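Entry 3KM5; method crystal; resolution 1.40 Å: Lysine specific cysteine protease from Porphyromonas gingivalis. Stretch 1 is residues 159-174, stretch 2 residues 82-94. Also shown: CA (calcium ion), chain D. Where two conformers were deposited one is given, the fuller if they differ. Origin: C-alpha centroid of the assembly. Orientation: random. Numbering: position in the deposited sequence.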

# COMPACT_ATOMS: atom_id res chain seq x y z
N ARG A 159 3.39 5.11 -3.28
CA ARG A 159 2.84 6.43 -3.03
C ARG A 159 1.37 6.41 -3.38
O ARG A 159 1.02 6.22 -4.54
CB ARG A 159 3.58 7.48 -3.86
CG ARG A 159 3.14 8.91 -3.56
CD ARG A 159 3.80 9.83 -4.54
NE ARG A 159 3.41 11.23 -4.40
CZ ARG A 159 3.75 12.20 -5.24
NH1 ARG A 159 4.50 11.94 -6.32
NH2 ARG A 159 3.34 13.43 -5.00
N HIS A 160 0.50 6.57 -2.39
CA HIS A 160 -0.93 6.67 -2.59
C HIS A 160 -1.24 8.15 -2.72
O HIS A 160 -1.06 8.93 -1.76
CB HIS A 160 -1.67 6.02 -1.39
CG HIS A 160 -3.17 6.03 -1.46
ND1 HIS A 160 -3.94 5.99 -0.32
CD2 HIS A 160 -4.04 6.01 -2.51
CE1 HIS A 160 -5.21 5.89 -0.65
NE2 HIS A 160 -5.30 5.93 -1.97
N TYR A 161 -1.69 8.57 -3.89
CA TYR A 161 -1.84 9.99 -4.16
C TYR A 161 -2.71 10.21 -5.36
O TYR A 161 -3.09 9.27 -6.02
CB TYR A 161 -0.46 10.65 -4.34
CG TYR A 161 0.16 10.59 -5.72
CD1 TYR A 161 0.52 11.77 -6.36
CD2 TYR A 161 0.41 9.39 -6.37
CE1 TYR A 161 1.06 11.75 -7.61
CE2 TYR A 161 0.98 9.38 -7.60
CZ TYR A 161 1.30 10.56 -8.23
OH TYR A 161 1.88 10.58 -9.49
N ASN A 162 -3.02 11.48 -5.63
CA ASN A 162 -3.76 11.84 -6.85
C ASN A 162 -5.13 11.17 -6.91
O ASN A 162 -5.58 10.76 -7.98
CB ASN A 162 -2.94 11.53 -8.13
CG ASN A 162 -2.10 12.68 -8.59
OD1 ASN A 162 -1.86 13.65 -7.85
ND2 ASN A 162 -1.63 12.58 -9.83
N CYS A 163 -5.82 11.10 -5.76
CA CYS A 163 -7.16 10.51 -5.66
C CYS A 163 -7.81 11.02 -4.37
O CYS A 163 -7.14 11.52 -3.48
CB CYS A 163 -7.14 8.97 -5.69
SG CYS A 163 -6.24 8.20 -4.33
N SER A 164 -9.12 10.90 -4.31
CA SER A 164 -9.86 11.34 -3.13
C SER A 164 -11.19 10.61 -3.00
O SER A 164 -11.88 10.38 -4.01
CB SER A 164 -10.11 12.86 -3.19
OG SER A 164 -10.88 13.31 -2.08
N ASP A 165 -11.56 10.26 -1.77
CA ASP A 165 -12.92 9.81 -1.44
C ASP A 165 -13.30 8.56 -2.23
O ASP A 165 -14.43 8.43 -2.73
CB ASP A 165 -13.92 10.95 -1.71
CG ASP A 165 -15.23 10.80 -0.94
OD1 ASP A 165 -15.30 10.07 0.06
OD2 ASP A 165 -16.19 11.48 -1.34
N LEU A 166 -12.37 7.62 -2.34
CA LEU A 166 -12.69 6.29 -2.86
C LEU A 166 -12.76 5.40 -1.62
O LEU A 166 -13.70 5.53 -0.82
CB LEU A 166 -11.70 5.85 -3.97
CG LEU A 166 -11.90 6.38 -5.42
CD1 LEU A 166 -13.29 6.03 -5.95
CD2 LEU A 166 -11.70 7.86 -5.58
N ASN A 167 -11.76 4.54 -1.37
CA ASN A 167 -11.72 3.89 -0.06
C ASN A 167 -10.30 3.62 0.43
O ASN A 167 -9.82 4.34 1.30
CB ASN A 167 -12.65 2.66 -0.01
CG ASN A 167 -13.03 2.19 1.40
OD1 ASN A 167 -13.77 1.19 1.54
ND2 ASN A 167 -12.54 2.86 2.45
N TYR A 168 -9.65 2.59 -0.10
CA TYR A 168 -8.32 2.19 0.41
C TYR A 168 -7.56 1.54 -0.72
O TYR A 168 -8.13 1.08 -1.74
CB TYR A 168 -8.39 1.22 1.62
CG TYR A 168 -9.19 -0.01 1.35
CD1 TYR A 168 -8.66 -1.02 0.59
CD2 TYR A 168 -10.50 -0.16 1.80
CE1 TYR A 168 -9.34 -2.14 0.30
CE2 TYR A 168 -11.21 -1.31 1.52
CZ TYR A 168 -10.63 -2.30 0.75
OH TYR A 168 -11.31 -3.45 0.40
N ILE A 169 -6.23 1.52 -0.54
CA ILE A 169 -5.36 0.55 -1.20
C ILE A 169 -4.63 -0.26 -0.14
O ILE A 169 -4.11 0.28 0.84
CB ILE A 169 -4.42 1.22 -2.19
CG1 ILE A 169 -3.54 0.18 -2.87
CG2 ILE A 169 -3.54 2.31 -1.57
CD1 ILE A 169 -2.93 0.63 -4.18
N LEU A 170 -4.64 -1.58 -0.32
CA LEU A 170 -3.86 -2.48 0.54
C LEU A 170 -2.71 -3.06 -0.28
O LEU A 170 -2.90 -3.33 -1.48
CB LEU A 170 -4.72 -3.65 1.01
CG LEU A 170 -6.08 -3.29 1.58
CD1 LEU A 170 -6.87 -4.55 1.97
CD2 LEU A 170 -5.94 -2.34 2.74
N LEU A 171 -1.57 -3.37 0.37
CA LEU A 171 -0.47 -4.08 -0.25
C LEU A 171 -0.09 -5.24 0.61
O LEU A 171 -0.19 -5.17 1.83
CB LEU A 171 0.79 -3.21 -0.47
CG LEU A 171 0.56 -1.90 -1.19
CD1 LEU A 171 1.77 -0.98 -1.08
CD2 LEU A 171 0.27 -2.16 -2.66
N ASP A 172 0.38 -6.31 -0.02
CA ASP A 172 0.91 -7.46 0.73
C ASP A 172 1.89 -8.21 -0.16
O ASP A 172 1.89 -8.08 -1.37
CB ASP A 172 -0.27 -8.32 1.17
CG ASP A 172 0.06 -9.25 2.34
OD1 ASP A 172 1.16 -9.15 2.91
OD2 ASP A 172 -0.86 -10.02 2.72
N ASP A 173 2.74 -9.01 0.48
CA ASP A 173 3.62 -9.94 -0.19
C ASP A 173 4.47 -9.23 -1.25
O ASP A 173 4.52 -9.61 -2.44
CB ASP A 173 2.83 -11.16 -0.74
CG ASP A 173 2.36 -12.07 0.37
OD1 ASP A 173 3.05 -12.14 1.41
OD2 ASP A 173 1.25 -12.65 0.28
N ILE A 174 5.18 -8.22 -0.79
CA ILE A 174 6.05 -7.42 -1.64
C ILE A 174 7.45 -8.07 -1.76
O ILE A 174 8.23 -8.04 -0.78
CB ILE A 174 6.21 -5.97 -1.10
CG1 ILE A 174 4.84 -5.34 -0.82
CG2 ILE A 174 7.08 -5.16 -2.04
CD1 ILE A 174 4.94 -4.06 -0.03
CA CA D . 0.56 -10.61 4.83
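Stretch 2 (82-94) YYYAVNDGFPGDH

Stretch 2 enters as an extended strand, Tyr-82 onward, and lies antiparallel beside strand 168-174: the N-to-C directions differ by 155° and the axes approach to 4.6 Å. The register follows from the nearest CA pairs, Leu-171 with Tyr-84 at 4.5 Å between CA atoms and Leu-170 with Ala-85 at 5.1 Å. Two hydrogen-bonded pairs fix it. Leu-170 N donates to Ala-85 O (2.9 Å, 170°) and Ala-85 N returns to Leu-170 O (3.0 Å); Asp-172 N donates to Tyr-83 O (3.0 Å), and Tyr-83 N to Asp-172 O (3.2 Å). Between them Leu-171 and Tyr-84 form a non-hydrogen-bonded pair, where CA-H...O contacts fill in, with Tyr-84 CA 3.1 Å from Leu-170 O.

Side chains alternate accordingly. Leu-171 and Tyr-84 share one sheet face, and Leu-171, chi1 m and chi2 t, brings CD2 to 3.8 Å from Tyr-84 CB and 4.1 Å from Tyr-82 CD1. Tyr-84 has chi1 p (78°), and its ring end leads away from stretch 1, leaving CB as the part that meets Leu-171. Ile-169, t/t, reaches along the same face, its CD1 4.3 Å from Tyr-84 CB. The other face carries Leu-170, Ala-85, Asp-172 and Tyr-83; the small Ala-85 has its CB 4.3 Å from Leu-170 CD1. Asp-172, chi1 t, turns its carboxylate away from stretch 2 to chelate calcium, with OD1 at 2.5 Å and OD2 at 2.6 Å from the ion. At Asp-173 the backbone adopts phi/psi 54/56, and its CB comes to 3.8 Å from Tyr-83 CD2.

A type I turn runs from Asn-87 to Phe-90, closed by Phe-90 N to Asn-87 O at 2.9 Å. Asn-87, chi1 t, serves two purposes: OD1 accepts from Gly-89 N (2.9 Å) inside the turn, while ND2 donates to Asn-167 OD1 (2.8 Å, 171°). Asn-167 is also t, so the two amides meet end to end. Water 1 accepts from Asn-87 N (2.9 Å from its oxygen) and from Tyr-168 N (3.1 Å from its oxygen), bridging the stretches. Leu-166, m/m, packs its CD1 4.0 Å from Phe-90 CB, and its CG lies 3.8 Å from Gly-92 N.

The last residues are anchored by Asp-93, whose chi1 of -88° (m) directs the carboxylate into stretch 1. OD1 accepts from His-160 NE2 (2.8 Å), and OD2 from Asn-167 N (2.9 Å, 163°), so one side chain ties the early strand to the loop that follows it. His-160, chi1 t, makes this possible: its CB points sideways, yet its ring end comes nearer, meeting Asp-93 OD1 at the ring edge. His-94, also t, sets its ring edge toward the face of Tyr-161, centroids 5.4 Å apart and planes at 64°. Tyr-161 N donates to His-94 O at 3.2 Å, and Cys-163 SG, chi1 p, lies 3.7 Å from His-94 N.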

# COMPACT_ATOMS: atom_id res chain seq x y z
N TYR A 82 4.36 -7.56 -6.24
CA TYR A 82 3.52 -7.35 -5.07
C TYR A 82 2.07 -7.61 -5.47
O TYR A 82 1.76 -7.78 -6.66
CB TYR A 82 3.67 -5.92 -4.51
CG TYR A 82 3.34 -4.85 -5.53
CD1 TYR A 82 2.07 -4.31 -5.61
CD2 TYR A 82 4.27 -4.45 -6.49
CE1 TYR A 82 1.74 -3.33 -6.57
CE2 TYR A 82 3.96 -3.49 -7.45
CZ TYR A 82 2.71 -2.94 -7.49
OH TYR A 82 2.44 -2.01 -8.47
N TYR A 83 1.22 -7.64 -4.47
CA TYR A 83 -0.22 -7.75 -4.63
C TYR A 83 -0.90 -6.58 -3.95
O TYR A 83 -0.52 -6.19 -2.86
CB TYR A 83 -0.74 -9.09 -4.05
CG TYR A 83 -0.06 -10.30 -4.63
CD1 TYR A 83 -0.60 -11.02 -5.68
CD2 TYR A 83 1.17 -10.72 -4.11
CE1 TYR A 83 0.09 -12.15 -6.21
CE2 TYR A 83 1.84 -11.79 -4.63
CZ TYR A 83 1.30 -12.52 -5.67
OH TYR A 83 2.02 -13.60 -6.19
N TYR A 84 -1.89 -6.00 -4.64
CA TYR A 84 -2.71 -4.96 -4.06
C TYR A 84 -4.17 -5.33 -4.10
O TYR A 84 -4.61 -6.17 -4.88
CB TYR A 84 -2.46 -3.63 -4.77
CG TYR A 84 -3.13 -3.42 -6.11
CD1 TYR A 84 -4.45 -3.01 -6.21
CD2 TYR A 84 -2.43 -3.64 -7.28
CE1 TYR A 84 -5.05 -2.81 -7.43
CE2 TYR A 84 -3.01 -3.40 -8.51
CZ TYR A 84 -4.31 -3.02 -8.58
OH TYR A 84 -4.88 -2.80 -9.82
N ALA A 85 -4.92 -4.65 -3.25
CA ALA A 85 -6.37 -4.82 -3.22
C ALA A 85 -7.02 -3.45 -2.97
O ALA A 85 -6.49 -2.63 -2.26
CB ALA A 85 -6.78 -5.84 -2.14
N VAL A 86 -8.17 -3.25 -3.58
CA VAL A 86 -8.95 -2.03 -3.35
C VAL A 86 -10.39 -2.45 -3.07
O VAL A 86 -10.73 -3.61 -3.17
CB VAL A 86 -8.91 -1.04 -4.56
CG1 VAL A 86 -7.49 -0.56 -4.81
CG2 VAL A 86 -9.45 -1.70 -5.83
N ASN A 87 -11.20 -1.49 -2.67
CA ASN A 87 -12.65 -1.73 -2.54
C ASN A 87 -13.23 -1.63 -3.94
O ASN A 87 -13.21 -0.55 -4.55
CB ASN A 87 -13.26 -0.66 -1.64
CG ASN A 87 -14.74 -0.82 -1.45
OD1 ASN A 87 -15.43 -1.45 -2.25
ND2 ASN A 87 -15.22 -0.29 -0.35
N ASP A 88 -13.70 -2.75 -4.48
CA ASP A 88 -14.08 -2.76 -5.89
C ASP A 88 -15.36 -1.98 -6.18
O ASP A 88 -15.67 -1.72 -7.34
CB ASP A 88 -14.07 -4.19 -6.43
CG ASP A 88 -12.65 -4.81 -6.40
OD1 ASP A 88 -11.66 -4.07 -6.61
OD2 ASP A 88 -12.52 -6.02 -6.15
N GLY A 89 -16.06 -1.54 -5.13
CA GLY A 89 -17.17 -0.61 -5.29
C GLY A 89 -16.74 0.83 -5.47
O GLY A 89 -17.52 1.64 -5.97
N PHE A 90 -15.52 1.14 -5.04
CA PHE A 90 -14.92 2.47 -5.13
C PHE A 90 -13.44 2.29 -5.40
O PHE A 90 -12.60 2.53 -4.51
CB PHE A 90 -15.09 3.22 -3.82
CG PHE A 90 -16.52 3.32 -3.34
CD1 PHE A 90 -17.30 4.39 -3.74
CD2 PHE A 90 -17.06 2.37 -2.47
CE1 PHE A 90 -18.62 4.50 -3.31
CE2 PHE A 90 -18.37 2.47 -2.03
CZ PHE A 90 -19.15 3.55 -2.46
N PRO A 91 -13.09 1.84 -6.60
CA PRO A 91 -11.77 1.22 -6.77
C PRO A 91 -10.56 2.12 -7.00
O PRO A 91 -9.43 1.69 -6.80
CB PRO A 91 -11.97 0.30 -7.99
CG PRO A 91 -13.06 0.98 -8.76
CD PRO A 91 -13.97 1.55 -7.75
N GLY A 92 -10.80 3.33 -7.45
CA GLY A 92 -9.76 4.17 -8.02
C GLY A 92 -8.77 4.83 -7.12
O GLY A 92 -8.46 5.99 -7.28
N ASP A 93 -8.18 4.02 -6.25
CA ASP A 93 -7.18 4.49 -5.32
C ASP A 93 -5.79 4.48 -5.97
O ASP A 93 -4.99 3.57 -5.84
CB ASP A 93 -7.30 3.70 -4.04
CG ASP A 93 -8.29 4.33 -3.10
OD1 ASP A 93 -7.97 5.37 -2.51
OD2 ASP A 93 -9.40 3.77 -2.96
N HIS A 94 -5.57 5.52 -6.76
CA HIS A 94 -4.38 5.73 -7.56
C HIS A 94 -3.11 5.61 -6.72
O HIS A 94 -3.02 6.19 -5.61
CB HIS A 94 -4.47 7.13 -8.24
CG HIS A 94 -3.36 7.39 -9.20
ND1 HIS A 94 -3.44 7.06 -10.54
CD2 HIS A 94 -2.13 7.92 -9.03
CE1 HIS A 94 -2.31 7.37 -11.14
NE2 HIS A 94 -1.49 7.89 -10.24
O HOH W 1 -10.84 1.40 -2.75
O HOH W 2 1.80 -12.26 3.69